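Local coordinates for protein NAD(P)-dependent oxidoreductase (Pseudomonas putida, PDB 7A3W) that probably uses NADPH to reduce imines, and appears to combine conjugate reduction with reductive amination as a multifunctional biocatalyst, at residues S83-D86 against P87-M91; D217-V220 against D221-T225; L284-A287 against S288-K291. All coordinates share one frame; numbering follows the deposited sequence.

Contact 1: residues S83-D86 against P87-M91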
ATOM      1  N   SER B  83      17.192  -9.417  33.281  1.00 26.53           N
ATOM      2  CA  SER B  83      17.998  -8.787  34.360  1.00 31.17           C
ATOM      3  C   SER B  83      17.536  -9.232  35.751  1.00 31.74           C
ATOM      4  O   SER B  83      18.360  -9.169  36.671  1.00 32.86           O
ATOM      5  CB  SER B  83      17.975  -7.295  34.273  1.00 30.81           C
ATOM      6  OG  SER B  83      18.826  -6.867  33.235  1.00 36.98           O
ATOM      7  N   SER B  84      16.278  -9.630  35.918  1.00 28.86           N
ATOM      8  CA  SER B  84      15.716 -10.017  37.236  1.00 31.44           C
ATOM      9  C   SER B  84      15.772 -11.538  37.424  1.00 28.97           C
ATOM     10  O   SER B  84      15.277 -12.018  38.442  1.00 27.42           O
ATOM     11  CB  SER B  84      14.318  -9.488  37.383  1.00 35.82           C
ATOM     12  OG  SER B  84      13.436 -10.210  36.540  1.00 39.39           O
ATOM     13  N   LEU B  85      16.296 -12.274  36.454  1.00 26.42           N
ATOM     14  CA  LEU B  85      16.550 -13.734  36.577  1.00 28.63           C
ATOM     15  C   LEU B  85      17.792 -13.941  37.440  1.00 25.68           C
ATOM     16  O   LEU B  85      18.725 -13.127  37.362  1.00 24.97           O
ATOM     17  CB  LEU B  85      16.840 -14.330  35.192  1.00 30.43           C
ATOM     18  CG  LEU B  85      15.703 -15.015  34.453  1.00 35.34           C
ATOM     19  CD1 LEU B  85      14.362 -14.370  34.709  1.00 35.61           C
ATOM     20  CD2 LEU B  85      16.017 -15.049  32.968  1.00 36.66           C
ATOM     21  N   ASP B  86      17.875 -15.059  38.141  1.00 24.03           N
ATOM     22  CA  ASP B  86      19.184 -15.617  38.577  1.00 23.91           C
ATOM     23  C   ASP B  86      20.120 -15.699  37.369  1.00 24.83           C
ATOM     24  O   ASP B  86      19.795 -16.389  36.394  1.00 23.36           O
ATOM     25  CB  ASP B  86      18.943 -16.988  39.199  1.00 23.14           C
ATOM     26  CG  ASP B  86      20.164 -17.725  39.706  1.00 22.93           C
ATOM     27  OD1 ASP B  86      21.312 -17.254  39.461  1.00 23.61           O
ATOM     28  OD2 ASP B  86      19.938 -18.800  40.277  1.00 22.80           O
ATOM     29  N   PRO B  87      21.336 -15.095  37.415  1.00 24.87           N
ATOM     30  CA  PRO B  87      22.252 -15.126  36.275  1.00 25.29           C
ATOM     31  C   PRO B  87      22.634 -16.559  35.870  1.00 25.26           C
ATOM     32  O   PRO B  87      23.007 -16.756  34.735  1.00 23.00           O
ATOM     33  CB  PRO B  87      23.491 -14.358  36.746  1.00 27.35           C
ATOM     34  CG  PRO B  87      22.967 -13.504  37.870  1.00 27.12           C
ATOM     35  CD  PRO B  87      21.922 -14.364  38.553  1.00 27.73           C
ATOM     36  N   LEU B  88      22.526 -17.507  36.803  1.00 25.44           N
ATOM     37  CA  LEU B  88      22.897 -18.920  36.582  1.00 25.76           C
ATOM     38  C   LEU B  88      21.669 -19.733  36.184  1.00 23.61           C
ATOM     39  O   LEU B  88      21.793 -20.956  36.171  1.00 25.33           O
ATOM     40  CB  LEU B  88      23.528 -19.467  37.870  1.00 28.28           C
ATOM     41  CG  LEU B  88      24.799 -18.760  38.357  1.00 31.08           C
ATOM     42  CD1 LEU B  88      25.346 -19.456  39.595  1.00 31.71           C
ATOM     43  CD2 LEU B  88      25.879 -18.665  37.271  1.00 33.22           C
ATOM     44  N   LEU B  89      20.508 -19.126  35.943  1.00 23.45           N
ATOM     45  CA  LEU B  89      19.328 -19.923  35.529  1.00 23.41           C
ATOM     46  C   LEU B  89      19.747 -20.708  34.288  1.00 23.28           C
ATOM     47  O   LEU B  89      20.326 -20.120  33.366  1.00 22.42           O
ATOM     48  CB  LEU B  89      18.131 -19.010  35.262  1.00 24.26           C
ATOM     49  CG  LEU B  89      16.789 -19.729  35.140  1.00 26.45           C
ATOM     50  CD1 LEU B  89      15.635 -18.780  35.404  1.00 25.50           C
ATOM     51  CD2 LEU B  89      16.637 -20.371  33.781  1.00 29.73           C
ATOM     52  N   ASN B  90      19.532 -22.014  34.275  1.00 24.07           N
ATOM     53  CA  ASN B  90      20.041 -22.865  33.178  1.00 25.47           C
ATOM     54  C   ASN B  90      18.999 -22.947  32.073  1.00 22.75           C
ATOM     55  O   ASN B  90      17.939 -23.534  32.325  1.00 23.70           O
ATOM     56  CB  ASN B  90      20.403 -24.271  33.641  1.00 28.01           C
ATOM     57  CG  ASN B  90      21.153 -25.043  32.578  1.00 30.98           C
ATOM     58  OD1 ASN B  90      21.389 -24.545  31.481  1.00 29.13           O
ATOM     59  ND2 ASN B  90      21.499 -26.280  32.885  1.00 37.02           N
ATOM     60  N   MET B  91      19.292 -22.391  30.887  1.00 20.26           N
ATOM     61  CA  MET B  91      18.324 -22.417  29.756  1.00 21.08           C
ATOM     62  C   MET B  91      18.744 -23.464  28.722  1.00 20.90           C
ATOM     63  O   MET B  91      18.194 -23.449  27.598  1.00 19.30           O
ATOM     64  CB  MET B  91      18.217 -21.042  29.102  1.00 21.81           C
ATOM     65  CG  MET B  91      17.699 -19.983  30.057  1.00 21.94           C
ATOM     66  SD  MET B  91      17.252 -18.500  29.164  1.00 24.54           S
ATOM     67  CE  MET B  91      17.040 -17.342  30.512  1.00 21.75           C
TER

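Contact 2: residues D217-V220 against D221-T225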
ATOM      1  N   ASP B 217      -4.254  -3.960  -6.548  1.00 20.87           N
ATOM      2  CA  ASP B 217      -3.777  -4.763  -7.705  1.00 22.06           C
ATOM      3  C   ASP B 217      -2.704  -3.963  -8.456  1.00 21.62           C
ATOM      4  O   ASP B 217      -1.645  -4.517  -8.775  1.00 20.72           O
ATOM      5  CB  ASP B 217      -4.903  -5.108  -8.668  1.00 22.56           C
ATOM      6  CG  ASP B 217      -5.896  -6.097  -8.100  1.00 23.88           C
ATOM      7  OD1 ASP B 217      -5.592  -6.694  -7.048  1.00 24.15           O
ATOM      8  OD2 ASP B 217      -6.983  -6.202  -8.696  1.00 26.05           O
ATOM      9  N   MET B 218      -2.962  -2.696  -8.741  1.00 19.42           N
ATOM     10  CA  MET B 218      -1.953  -1.859  -9.447  1.00 19.18           C
ATOM     11  C   MET B 218      -0.661  -1.820  -8.623  1.00 18.76           C
ATOM     12  O   MET B 218       0.417  -1.894  -9.232  1.00 17.42           O
ATOM     13  CB  MET B 218      -2.447  -0.434  -9.684  1.00 19.63           C
ATOM     14  CG  MET B 218      -1.478   0.451 -10.477  1.00 21.11           C
ATOM     15  SD  MET B 218      -2.389   1.920 -11.016  1.00 20.96           S
ATOM     16  CE  MET B 218      -1.079   3.029 -11.537  1.00 23.72           C
ATOM     17  N   LEU B 219      -0.751  -1.745  -7.295  1.00 17.28           N
ATOM     18  CA  LEU B 219       0.441  -1.622  -6.417  1.00 19.44           C
ATOM     19  C   LEU B 219       1.202  -2.955  -6.394  1.00 18.05           C
ATOM     20  O   LEU B 219       2.436  -2.954  -6.449  1.00 17.94           O
ATOM     21  CB  LEU B 219       0.017  -1.171  -5.024  1.00 20.58           C
ATOM     22  CG  LEU B 219       1.167  -0.957  -4.035  1.00 22.75           C
ATOM     23  CD1 LEU B 219       2.075   0.175  -4.504  1.00 23.39           C
ATOM     24  CD2 LEU B 219       0.633  -0.635  -2.643  1.00 24.38           C
ATOM     25  N   VAL B 220       0.503  -4.083  -6.323  1.00 19.57           N
ATOM     26  CA  VAL B 220       1.172  -5.411  -6.430  1.00 18.96           C
ATOM     27  C   VAL B 220       2.032  -5.416  -7.698  1.00 17.22           C
ATOM     28  O   VAL B 220       3.214  -5.811  -7.612  1.00 17.69           O
ATOM     29  CB  VAL B 220       0.142  -6.556  -6.348  1.00 20.09           C
ATOM     30  CG1 VAL B 220       0.669  -7.870  -6.879  1.00 21.26           C
ATOM     31  CG2 VAL B 220      -0.352  -6.721  -4.916  1.00 21.82           C
ATOM     32  N   ASP B 221       1.477  -5.002  -8.838  1.00 17.91           N
ATOM     33  CA  ASP B 221       2.169  -5.007 -10.155  1.00 19.82           C
ATOM     34  C   ASP B 221       3.277  -3.947 -10.139  1.00 19.01           C
ATOM     35  O   ASP B 221       4.390  -4.233 -10.633  1.00 19.30           O
ATOM     36  CB  ASP B 221       1.183  -4.729 -11.285  1.00 22.72           C
ATOM     37  CG  ASP B 221       1.858  -4.571 -12.628  1.00 24.42           C
ATOM     38  OD1 ASP B 221       2.288  -3.436 -12.946  1.00 27.13           O
ATOM     39  OD2 ASP B 221       1.996  -5.589 -13.315  1.00 30.12           O
ATOM     40  N   GLY B 222       2.983  -2.762  -9.597  1.00 16.79           N
ATOM     41  CA  GLY B 222       3.957  -1.645  -9.538  1.00 16.79           C
ATOM     42  C   GLY B 222       5.196  -1.994  -8.716  1.00 17.00           C
ATOM     43  O   GLY B 222       6.299  -1.526  -9.055  1.00 16.60           O
ATOM     44  N   ILE B 223       5.025  -2.731  -7.622  1.00 17.19           N
ATOM     45  CA  ILE B 223       6.159  -3.169  -6.760  1.00 18.01           C
ATOM     46  C   ILE B 223       7.018  -4.140  -7.581  1.00 19.74           C
ATOM     47  O   ILE B 223       8.220  -3.964  -7.640  1.00 19.87           O
ATOM     48  CB  ILE B 223       5.646  -3.763  -5.438  1.00 18.83           C
ATOM     49  CG1 ILE B 223       5.121  -2.656  -4.516  1.00 19.72           C
ATOM     50  CG2 ILE B 223       6.709  -4.637  -4.773  1.00 18.78           C
ATOM     51  CD1 ILE B 223       4.268  -3.155  -3.375  1.00 19.19           C
ATOM     52  N   LYS B 224       6.405  -5.128  -8.212  1.00 18.54           N
ATOM     53  CA  LYS B 224       7.146  -6.075  -9.093  1.00 20.77           C
ATOM     54  C   LYS B 224       7.947  -5.307 -10.148  1.00 19.37           C
ATOM     55  O   LYS B 224       9.172  -5.536 -10.285  1.00 17.92           O
ATOM     56  CB  LYS B 224       6.145  -7.027  -9.741  1.00 20.60           C
ATOM     57  CG  LYS B 224       5.590  -8.037  -8.769  1.00 26.64           C
ATOM     58  CD  LYS B 224       4.710  -9.081  -9.418  1.00 29.80           C
ATOM     59  CE  LYS B 224       3.955  -9.871  -8.376  1.00 33.55           C
ATOM     60  NZ  LYS B 224       2.824 -10.621  -8.969  1.00 38.19           N
ATOM     61  N   THR B 225       7.277  -4.394 -10.845  1.00 19.20           N
ATOM     62  CA  THR B 225       7.845  -3.600 -11.947  1.00 18.10           C
ATOM     63  C   THR B 225       9.010  -2.764 -11.430  1.00 17.66           C
ATOM     64  O   THR B 225      10.123  -2.799 -12.037  1.00 17.52           O
ATOM     65  CB  THR B 225       6.779  -2.718 -12.597  1.00 18.66           C
ATOM     66  OG1 THR B 225       5.739  -3.578 -13.057  1.00 21.07           O
ATOM     67  CG2 THR B 225       7.334  -1.919 -13.755  1.00 19.70           C
TER
HETATM   68  O   HOH W   1       1.407  -0.970 -11.983  1.00 22.18           O

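Contact 3: residues L284-A287 against S288-K291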
ATOM      1  N   LEU B 284      12.772  10.027 -16.217  1.00 21.98           N
ATOM      2  CA  LEU B 284      12.948   8.580 -15.933  1.00 21.62           C
ATOM      3  C   LEU B 284      11.690   7.998 -15.307  1.00 19.17           C
ATOM      4  O   LEU B 284      10.839   8.755 -14.819  1.00 19.02           O
ATOM      5  CB  LEU B 284      14.133   8.365 -14.988  1.00 24.09           C
ATOM      6  CG  LEU B 284      15.482   8.886 -15.491  1.00 25.20           C
ATOM      7  CD1 LEU B 284      16.579   8.520 -14.508  1.00 27.55           C
ATOM      8  CD2 LEU B 284      15.794   8.362 -16.882  1.00 25.30           C
ATOM      9  N   ASP B 285      11.623   6.666 -15.301  1.00 20.04           N
ATOM     10  CA  ASP B 285      10.587   5.871 -14.603  1.00 20.36           C
ATOM     11  C   ASP B 285      10.554   6.249 -13.118  1.00 20.01           C
ATOM     12  O   ASP B 285      11.594   6.636 -12.535  1.00 20.02           O
ATOM     13  CB  ASP B 285      10.863   4.379 -14.749  1.00 19.19           C
ATOM     14  CG  ASP B 285       9.698   3.503 -14.324  1.00 20.45           C
ATOM     15  OD1 ASP B 285       8.792   3.295 -15.165  1.00 19.34           O
ATOM     16  OD2 ASP B 285       9.707   3.038 -13.155  1.00 20.17           O
ATOM     17  N   ILE B 286       9.388   6.087 -12.511  1.00 19.26           N
ATOM     18  CA  ILE B 286       9.138   6.409 -11.083  1.00 18.42           C
ATOM     19  C   ILE B 286      10.013   5.525 -10.190  1.00 18.04           C
ATOM     20  O   ILE B 286      10.316   5.975  -9.089  1.00 19.11           O
ATOM     21  CB  ILE B 286       7.631   6.305 -10.750  1.00 18.93           C
ATOM     22  CG1 ILE B 286       7.314   6.995  -9.417  1.00 20.29           C
ATOM     23  CG2 ILE B 286       7.126   4.861 -10.810  1.00 18.69           C
ATOM     24  CD1 ILE B 286       7.420   8.489  -9.486  1.00 21.72           C
ATOM     25  N   ALA B 287      10.438   4.348 -10.648  1.00 18.68           N
ATOM     26  CA  ALA B 287      11.352   3.474  -9.877  1.00 19.11           C
ATOM     27  C   ALA B 287      12.645   4.236  -9.528  1.00 19.11           C
ATOM     28  O   ALA B 287      13.240   3.923  -8.507  1.00 18.63           O
ATOM     29  CB  ALA B 287      11.615   2.189 -10.621  1.00 19.28           C
ATOM     30  N   SER B 288      13.044   5.238 -10.311  1.00 19.61           N
ATOM     31  CA  SER B 288      14.291   6.016 -10.085  1.00 19.75           C
ATOM     32  C   SER B 288      14.256   6.707  -8.713  1.00 20.04           C
ATOM     33  O   SER B 288      15.317   7.136  -8.254  1.00 18.02           O
ATOM     34  CB  SER B 288      14.509   7.002 -11.201  1.00 21.20           C
ATOM     35  OG  SER B 288      13.533   8.029 -11.180  1.00 22.70           O
ATOM     36  N   LEU B 289      13.079   6.863  -8.096  1.00 20.72           N
ATOM     37  CA  LEU B 289      12.986   7.486  -6.749  1.00 19.85           C
ATOM     38  C   LEU B 289      13.842   6.683  -5.754  1.00 19.60           C
ATOM     39  O   LEU B 289      14.420   7.298  -4.870  1.00 17.27           O
ATOM     40  CB  LEU B 289      11.538   7.524  -6.271  1.00 21.62           C
ATOM     41  CG  LEU B 289      10.786   8.827  -6.505  1.00 20.26           C
ATOM     42  CD1 LEU B 289      10.822   9.248  -7.965  1.00 20.99           C
ATOM     43  CD2 LEU B 289       9.359   8.666  -6.026  1.00 20.11           C
ATOM     44  N   PHE B 290      13.943   5.360  -5.916  1.00 19.94           N
ATOM     45  CA  PHE B 290      14.771   4.514  -5.025  1.00 20.73           C
ATOM     46  C   PHE B 290      16.203   5.058  -4.991  1.00 20.42           C
ATOM     47  O   PHE B 290      16.750   5.212  -3.895  1.00 19.42           O
ATOM     48  CB  PHE B 290      14.763   3.059  -5.464  1.00 21.59           C
ATOM     49  CG  PHE B 290      15.580   2.141  -4.601  1.00 22.07           C
ATOM     50  CD1 PHE B 290      16.942   1.985  -4.815  1.00 23.38           C
ATOM     51  CD2 PHE B 290      14.989   1.388  -3.599  1.00 21.60           C
ATOM     52  CE1 PHE B 290      17.688   1.109  -4.046  1.00 24.10           C
ATOM     53  CE2 PHE B 290      15.732   0.503  -2.833  1.00 21.69           C
ATOM     54  CZ  PHE B 290      17.079   0.356  -3.060  1.00 23.29           C
ATOM     55  N   LYS B 291      16.765   5.348  -6.162  1.00 21.50           N
ATOM     56  CA  LYS B 291      18.169   5.819  -6.309  1.00 22.40           C
ATOM     57  C   LYS B 291      18.265   7.231  -5.742  1.00 22.70           C
ATOM     58  O   LYS B 291      19.286   7.528  -5.086  1.00 22.24           O
ATOM     59  CB  LYS B 291      18.578   5.708  -7.785  1.00 27.58           C
ATOM     60  CG  LYS B 291      19.866   6.397  -8.209  1.00 31.05           C
ATOM     61  CD  LYS B 291      20.088   6.268  -9.710  1.00 32.03           C
ATOM     62  CE  LYS B 291      21.301   7.026 -10.199  1.00 33.09           C
ATOM     63  NZ  LYS B 291      22.537   6.389  -9.697  1.00 35.59           N
TER

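Contact 1: residues S83-D86 against P87-M91
D86 directs two acceptors at the backbone that follows P87, building a type I beta turn from D86 to L89 with an Asx turn inside it. The turn lies in the loop between helix 75-83 and strand 95-98 of the Rossmann-type nucleotide-binding domain, with the L85 side chain about 11 Å from the bound NADPH. P87 occupies the second turn position, and its nitrogen has no hydrogen to give, so the first amide available after D86 is that of L88. L88 N donates to D86 OD1 at 2.9 Å; the N-H points almost straight at the oxygen (164°), which it meets from above the carboxylate plane rather than within it. The extended first torsion of D86, with CG opposite the backbone N (chi1 180°), sets the carboxylate on the side of its own carbonyl carbon, within reach of the L88 amide. OD1 also lies 3.5 Å from L88 CB, so the oxygen rests against the base of that side chain. At L89 the backbone closes the turn: L89 N reaches D86 O at 2.9 Å, the donor standing above the carbonyl plane, and H117 adds a weak bond to the same oxygen. The L89 side chain heads for L85, and L89 CD1 meets L85 CG at 3.9 Å as both leucines pack on helix 58-64. M91 approaches the same leucine from another direction, its chain extended beyond CG and lying at about a right angle to that of L85. Its terminal methyl makes the touch, M91 CE being 3.5 Å from L85 CD2.

Contact 2: residues D217-V220 against D221-T225
Four backbone bonds join D217-V220 to D221-T225, each spanning four residues as an alpha helix requires. D221 N donates to D217 O, G222 N to M218 O at 2.7 Å and I223 N to L219 O, while K224 N to V220 O, at 3.3 Å, is weak. A second set of polar contacts gathers at D221. T225 OG1 donates to D221 O at 2.9 Å from above the carbonyl plane, so this oxygen takes the hydroxyl as well as its regular helical donor, T225 N. A water bridges D221 OD1, at 2.8 Å, to M218 O, which thereby accepts from both G222 N and the water. The strongest polar partner of D221 OD1 is K131 of the second subunit, with which it forms a salt bridge.

Apolar packing follows the same one-turn spacing. I223 sends CD1 back toward the preceding turn, where it rests 3.9 Å from L219 CG; CG1 of I223 lies beside its backbone N (chi1 -73°), which aims that branch at L219. On another side of the helix, K224 runs alongside V220 and points the same way: its NZ lies 4.1 Å from V220 CG1, while its CG brushes V220 O at 3.5 Å. L219 also meets A187 and I223 meets W191 of the second subunit; M218, whose side chain lies about 6 Å from a bound NADPH, meets Y184 there. These contacts make D217-T225 an interfacial part of helix 205-232, consistent with the intertwined helical C-terminal domains by which imine reductases dimerise.

Contact 3: residues L284-A287 against S288-K291
An Asx turn at D285 leads into a run of three consecutive i-to-i+3 backbone bonds, through which S288 and its neighbours curl the chain toward the C-terminal helix 289-293. D285 OD2 accepts from A287 N at 2.9 Å on its anti side, while the backbone oxygen of the same aspartate holds S288 twice. S288 OG donates to D285 O at 2.7 Å, nearly along the C=O axis, and S288 N reaches that oxygen at 3.0 Å from above the carbonyl plane. The hydroxyl gets there because OG sits between the backbone N and the carbonyl carbon (chi1 68°). Without the hydroxyl, as with an alanine here, D285 O would probably lose its axial donor and depend within this turn on the N-H of S288. The run continues with L289 N to I286 O at 3.1 Å and F290 N to A287 O at 3.0 Å, both donors above the carbonyl planes.

Beside these bonds, I286 CD1 meets L289 CD1 at 3.8 Å, the two chains crossing at a slant. Both pack on helix 264-278, and in the second subunit Y129 packs on I286 and L192 on L289; A287 instead faces helix 205-232. Since D285, A287 and S288 are buried, the carboxylate-amide bond and the doubly gripped carbonyl satisfy polar atoms that would otherwise be costly in this interior.

Overall arrangement
From the N terminus, the three contacts come in series; none nests within or crosses another, and each is a local contact within continuous chain. Contact 1 is a tight turn within the loop from helix 75-83 to strand 95-98 in the nucleotide-binding domain, its centre about 49 Å from that of contact 2 and 51 Å from that of contact 3, across the chain's centre. Contact 2 is a piece within the long helix 205-232, closing no loop. Contact 3 curls the end of the loop after helix 264-278 into helix 289-293. The latter two, with centres about 14 Å apart, share the C-terminal domain: contact 3 packs against helix 205-232, and both meet the second subunit.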